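Local coordinates for Rho guanine nucleotide exchange factor 3 (Mus musculus, PDB 2Z0Q), which acts as a guanine nucleotide exchange factor that activates the small GTPases RhoA and RhoB, here represented by its tandem DH-PH domains, at residues A[108-120]-A[198-210]. Residues are numbered along the deposited sequence; the frame is centred on the assembly and turned at random.
Sequences YDSYCSNQVAAKA and INTKTGESECRYY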
loop_
_atom_site.group_PDB
_atom_site.type_symbol
_atom_site.label_atom_id
_atom_site.label_comp_id
_atom_site.label_asym_id
_atom_site.label_seq_id
_atom_site.Cartn_x
_atom_site.Cartn_y
_atom_site.Cartn_z
ATOM N N TYR A 108 -8.824 11.177 -6.063
ATOM C CA TYR A 108 -8.125 9.982 -5.564
ATOM C C TYR A 108 -7.327 9.305 -6.691
ATOM O O TYR A 108 -6.378 8.574 -6.438
ATOM C CB TYR A 108 -9.102 8.980 -4.941
ATOM C CG TYR A 108 -9.314 9.211 -3.468
ATOM C CD1 TYR A 108 -9.924 10.365 -2.994
ATOM C CD2 TYR A 108 -8.814 8.298 -2.537
ATOM C CE1 TYR A 108 -10.036 10.619 -1.588
ATOM C CE2 TYR A 108 -8.906 8.532 -1.157
ATOM C CZ TYR A 108 -9.511 9.685 -0.693
ATOM O OH TYR A 108 -9.559 9.879 0.663
ATOM N N ASP A 109 -7.714 9.549 -7.944
ATOM C CA ASP A 109 -7.004 8.963 -9.065
ATOM C C ASP A 109 -5.565 9.493 -9.079
ATOM O O ASP A 109 -4.607 8.718 -9.114
ATOM C CB ASP A 109 -7.697 9.335 -10.377
ATOM C CG ASP A 109 -7.113 8.629 -11.564
ATOM O OD1 ASP A 109 -6.836 7.430 -11.450
ATOM O OD2 ASP A 109 -6.947 9.274 -12.627
ATOM N N SER A 110 -5.444 10.816 -9.038
ATOM C CA SER A 110 -4.160 11.504 -9.043
ATOM C C SER A 110 -3.333 11.034 -7.848
ATOM O O SER A 110 -2.171 10.656 -7.984
ATOM C CB SER A 110 -4.417 13.011 -8.966
ATOM O OG SER A 110 -3.220 13.766 -9.020
ATOM N N TYR A 111 -3.957 11.035 -6.674
ATOM C CA TYR A 111 -3.290 10.615 -5.452
ATOM C C TYR A 111 -2.779 9.178 -5.481
ATOM O O TYR A 111 -1.607 8.910 -5.193
ATOM C CB TYR A 111 -4.236 10.768 -4.270
ATOM C CG TYR A 111 -3.592 10.364 -2.978
ATOM C CD1 TYR A 111 -2.570 11.131 -2.425
ATOM C CD2 TYR A 111 -3.975 9.207 -2.327
ATOM C CE1 TYR A 111 -1.946 10.743 -1.242
ATOM C CE2 TYR A 111 -3.355 8.808 -1.136
ATOM C CZ TYR A 111 -2.350 9.578 -0.606
ATOM O OH TYR A 111 -1.739 9.194 0.576
ATOM N N CYS A 112 -3.655 8.228 -5.781
ATOM C CA CYS A 112 -3.220 6.839 -5.796
ATOM C C CYS A 112 -2.154 6.538 -6.833
ATOM O O CYS A 112 -1.389 5.582 -6.675
ATOM C CB CYS A 112 -4.411 5.912 -5.992
ATOM S SG CYS A 112 -5.526 6.013 -4.600
ATOM N N SER A 113 -2.094 7.359 -7.885
ATOM C CA SER A 113 -1.105 7.143 -8.940
ATOM C C SER A 113 0.305 7.563 -8.513
ATOM O O SER A 113 1.290 7.025 -9.015
ATOM C CB SER A 113 -1.505 7.897 -10.229
ATOM O OG SER A 113 -1.310 9.303 -10.117
ATOM N N ASN A 114 0.407 8.519 -7.595
ATOM C CA ASN A 114 1.722 8.976 -7.153
ATOM C C ASN A 114 2.171 8.285 -5.873
ATOM O O ASN A 114 3.270 8.537 -5.351
ATOM C CB ASN A 114 1.717 10.494 -6.950
ATOM C CG ASN A 114 0.825 10.935 -5.802
ATOM O OD1 ASN A 114 0.775 10.286 -4.744
ATOM N ND2 ASN A 114 0.133 12.069 -5.990
ATOM N N GLN A 115 1.320 7.398 -5.376
ATOM C CA GLN A 115 1.605 6.674 -4.154
ATOM C C GLN A 115 2.871 5.795 -4.286
ATOM O O GLN A 115 3.668 5.728 -3.350
ATOM C CB GLN A 115 0.391 5.808 -3.787
ATOM C CG GLN A 115 0.338 5.354 -2.342
ATOM C CD GLN A 115 -0.041 6.468 -1.389
ATOM O OE1 GLN A 115 0.295 7.638 -1.604
ATOM N NE2 GLN A 115 -0.721 6.108 -0.312
ATOM N N VAL A 116 3.068 5.136 -5.434
ATOM C CA VAL A 116 4.247 4.247 -5.565
ATOM C C VAL A 116 5.562 4.990 -5.391
ATOM O O VAL A 116 6.466 4.498 -4.703
ATOM C CB VAL A 116 4.267 3.445 -6.918
ATOM C CG1 VAL A 116 4.433 4.361 -8.099
ATOM C CG2 VAL A 116 5.399 2.439 -6.909
ATOM N N ALA A 117 5.687 6.175 -5.987
ATOM C CA ALA A 117 6.923 6.940 -5.826
ATOM C C ALA A 117 7.146 7.308 -4.353
ATOM O O ALA A 117 8.261 7.214 -3.857
ATOM C CB ALA A 117 6.882 8.197 -6.690
ATOM N N ALA A 118 6.088 7.706 -3.643
ATOM C CA ALA A 118 6.213 8.076 -2.229
ATOM C C ALA A 118 6.592 6.883 -1.359
ATOM O O ALA A 118 7.434 6.984 -0.455
ATOM C CB ALA A 118 4.876 8.703 -1.721
ATOM N N LYS A 119 5.964 5.741 -1.621
ATOM C CA LYS A 119 6.254 4.544 -0.852
ATOM C C LYS A 119 7.668 4.060 -1.128
ATOM O O LYS A 119 8.349 3.602 -0.215
ATOM C CB LYS A 119 5.276 3.416 -1.186
ATOM C CG LYS A 119 3.893 3.664 -0.651
ATOM C CD LYS A 119 2.971 2.490 -0.933
ATOM C CE LYS A 119 1.966 2.335 0.196
ATOM N NZ LYS A 119 1.135 1.136 -0.043
ATOM N N ALA A 120 8.104 4.161 -2.378
ATOM C CA ALA A 120 9.465 3.717 -2.722
ATOM C C ALA A 120 10.475 4.583 -1.963
ATOM O O ALA A 120 11.459 4.084 -1.406
ATOM C CB ALA A 120 9.703 3.836 -4.218
ATOM N N ILE A 198 -9.192 2.430 -10.032
ATOM C CA ILE A 198 -7.994 2.935 -9.368
ATOM C C ILE A 198 -7.091 1.760 -8.990
ATOM O O ILE A 198 -5.873 1.859 -9.092
ATOM C CB ILE A 198 -8.358 3.771 -8.112
ATOM C CG1 ILE A 198 -8.895 5.140 -8.573
ATOM C CG2 ILE A 198 -7.162 3.837 -7.142
ATOM C CD1 ILE A 198 -9.312 6.027 -7.450
ATOM N N ASN A 199 -7.667 0.633 -8.575
ATOM C CA ASN A 199 -6.826 -0.528 -8.221
ATOM C C ASN A 199 -6.092 -1.064 -9.455
ATOM O O ASN A 199 -4.932 -1.489 -9.376
ATOM C CB ASN A 199 -7.658 -1.671 -7.605
ATOM C CG ASN A 199 -8.071 -1.386 -6.184
ATOM O OD1 ASN A 199 -7.527 -0.495 -5.534
ATOM N ND2 ASN A 199 -9.037 -2.143 -5.686
ATOM N N THR A 200 -6.782 -1.076 -10.594
ATOM C CA THR A 200 -6.171 -1.561 -11.821
ATOM C C THR A 200 -5.026 -0.652 -12.247
ATOM O O THR A 200 -3.950 -1.127 -12.588
ATOM C CB THR A 200 -7.208 -1.671 -12.937
ATOM O OG1 THR A 200 -8.117 -2.723 -12.595
ATOM C CG2 THR A 200 -6.536 -2.026 -14.290
ATOM N N LYS A 201 -5.246 0.655 -12.208
ATOM C CA LYS A 201 -4.217 1.613 -12.611
ATOM C C LYS A 201 -3.028 1.609 -11.652
ATOM O O LYS A 201 -1.881 1.795 -12.076
ATOM C CB LYS A 201 -4.785 3.027 -12.637
ATOM C CG LYS A 201 -5.769 3.294 -13.717
ATOM C CD LYS A 201 -6.204 4.739 -13.625
ATOM C CE LYS A 201 -7.393 5.042 -14.500
ATOM N NZ LYS A 201 -7.807 6.454 -14.284
ATOM N N THR A 202 -3.312 1.451 -10.367
ATOM C CA THR A 202 -2.275 1.416 -9.341
ATOM C C THR A 202 -1.349 0.220 -9.609
ATOM O O THR A 202 -0.122 0.331 -9.511
ATOM C CB THR A 202 -2.889 1.261 -7.922
ATOM O OG1 THR A 202 -3.656 2.428 -7.602
ATOM C CG2 THR A 202 -1.776 1.094 -6.868
ATOM N N GLY A 203 -1.938 -0.921 -9.945
ATOM C CA GLY A 203 -1.149 -2.110 -10.220
ATOM C C GLY A 203 -0.236 -1.897 -11.409
ATOM O O GLY A 203 0.951 -2.279 -11.401
ATOM N N GLU A 204 -0.779 -1.279 -12.447
ATOM C CA GLU A 204 0.015 -1.006 -13.634
ATOM C C GLU A 204 1.121 0.020 -13.349
ATOM O O GLU A 204 2.237 -0.132 -13.838
ATOM C CB GLU A 204 -0.876 -0.489 -14.771
ATOM C CG GLU A 204 -2.050 -1.415 -15.082
ATOM C CD GLU A 204 -3.036 -0.807 -16.083
ATOM O OE1 GLU A 204 -3.420 0.379 -15.908
ATOM O OE2 GLU A 204 -3.432 -1.524 -17.033
ATOM N N SER A 205 0.797 1.055 -12.579
ATOM C CA SER A 205 1.759 2.096 -12.274
ATOM C C SER A 205 2.911 1.527 -11.443
ATOM O O SER A 205 4.074 1.854 -11.689
ATOM C CB SER A 205 1.092 3.263 -11.528
ATOM O OG SER A 205 0.690 2.890 -10.221
ATOM N N GLU A 206 2.590 0.651 -10.493
ATOM C CA GLU A 206 3.630 0.060 -9.658
ATOM C C GLU A 206 4.626 -0.755 -10.477
ATOM O O GLU A 206 5.853 -0.592 -10.330
ATOM C CB GLU A 206 3.014 -0.817 -8.573
ATOM C CG GLU A 206 4.040 -1.252 -7.559
ATOM C CD GLU A 206 3.450 -2.039 -6.391
ATOM O OE1 GLU A 206 2.711 -3.013 -6.663
ATOM O OE2 GLU A 206 3.754 -1.689 -5.214
ATOM N N CYS A 207 4.107 -1.624 -11.339
ATOM C CA CYS A 207 4.920 -2.467 -12.206
ATOM C C CYS A 207 5.806 -1.607 -13.137
ATOM O O CYS A 207 6.992 -1.873 -13.301
ATOM C CB CYS A 207 3.998 -3.383 -13.028
ATOM S SG CYS A 207 4.813 -4.517 -14.115
ATOM N N ARG A 208 5.231 -0.572 -13.736
ATOM C CA ARG A 208 5.979 0.300 -14.632
ATOM C C ARG A 208 7.076 1.082 -13.876
ATOM O O ARG A 208 8.222 1.212 -14.355
ATOM C CB ARG A 208 4.985 1.262 -15.305
ATOM C CG ARG A 208 5.562 2.087 -16.447
ATOM C CD ARG A 208 4.457 2.968 -17.114
ATOM N NE ARG A 208 3.856 3.923 -16.172
ATOM C CZ ARG A 208 2.606 3.861 -15.704
ATOM N NH1 ARG A 208 1.775 2.884 -16.080
ATOM N NH2 ARG A 208 2.185 4.777 -14.835
ATOM N N TYR A 209 6.721 1.614 -12.716
ATOM C CA TYR A 209 7.641 2.391 -11.886
ATOM C C TYR A 209 8.900 1.586 -11.549
ATOM O O TYR A 209 10.032 2.074 -11.705
ATOM C CB TYR A 209 6.975 2.789 -10.560
ATOM C CG TYR A 209 7.903 3.553 -9.627
ATOM C CD1 TYR A 209 8.063 4.928 -9.765
ATOM C CD2 TYR A 209 8.656 2.895 -8.649
ATOM C CE1 TYR A 209 8.950 5.641 -8.970
ATOM C CE2 TYR A 209 9.555 3.601 -7.833
ATOM C CZ TYR A 209 9.698 4.983 -8.014
ATOM O OH TYR A 209 10.624 5.683 -7.298
ATOM N N TYR A 210 8.717 0.356 -11.063
ATOM C CA TYR A 210 9.921 -0.409 -10.706
ATOM C C TYR A 210 10.685 -0.906 -11.923
ATOM O O TYR A 210 11.917 -0.910 -11.897
ATOM C CB TYR A 210 9.570 -1.537 -9.725
ATOM C CG TYR A 210 9.264 -0.981 -8.362
ATOM C CD1 TYR A 210 10.267 -0.401 -7.584
ATOM C CD2 TYR A 210 7.956 -1.027 -7.834
ATOM C CE1 TYR A 210 10.008 0.109 -6.330
ATOM C CE2 TYR A 210 7.688 -0.514 -6.574
ATOM C CZ TYR A 210 8.722 0.051 -5.820
ATOM O OH TYR A 210 8.475 0.566 -4.577
HETATM O O HOH W 1 6.332 1.505 -3.851
HETATM O O HOH W 2 10.452 8.055 -5.475
#
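Tyr108 and Asp109 both touch the CD1 methyl of Ile198, Tyr108 through its CB and Asp109 through its backbone N. The Tyr108 ring leads off into the helical core, where its OH bonds His74. Asp109 also forms a salt bridge with Lys201. Lys201 NZ meets Asp109 OD1 at 3.2 Å from above the carboxylate plane, with a weaker bond to OD2, and the two side chains cross at about a right angle. Cys112 CB lies on Ile198 CG2 at 3.6 Å. Thr202 OG1, beside it, bonds back to Ile198 O and also to Arg157 of helix 155-172.

Val116 is a knob in a hole made by Ser205, Glu206, Tyr209 and Tyr210. With chi1 at 66°, its CG1 stands between the backbone N and the carbonyl carbon and meets Tyr209 CB and CG. Val116 CG2, anti to the N, reaches Tyr209 CD2 at 3.7 Å and also touches Tyr210 CE2. Ala117 sets its N over one face of the Tyr209 ring. Ala120 CB touches both tyrosines, 3.6 Å from Tyr209 CE2 and 3.5 Å from Tyr210 OH. A water joins Ala117 O to Tyr209 OH. An alanine in place of Tyr209 would probably open a gap beside Val116 and Ala120 and leave this water without its phenolic partner.

Segments 108-120 and 198-210 run roughly parallel, crossing at -32°. Helix 180-213 leads from the DH bundle toward the PH domain, where Tyr210 meets His235, Phe249 and Tyr269. The Thr202 and Ser205 hydroxyls bond within their own helix, so the join rests mainly on apolar contacts, with the salt bridge at its rim.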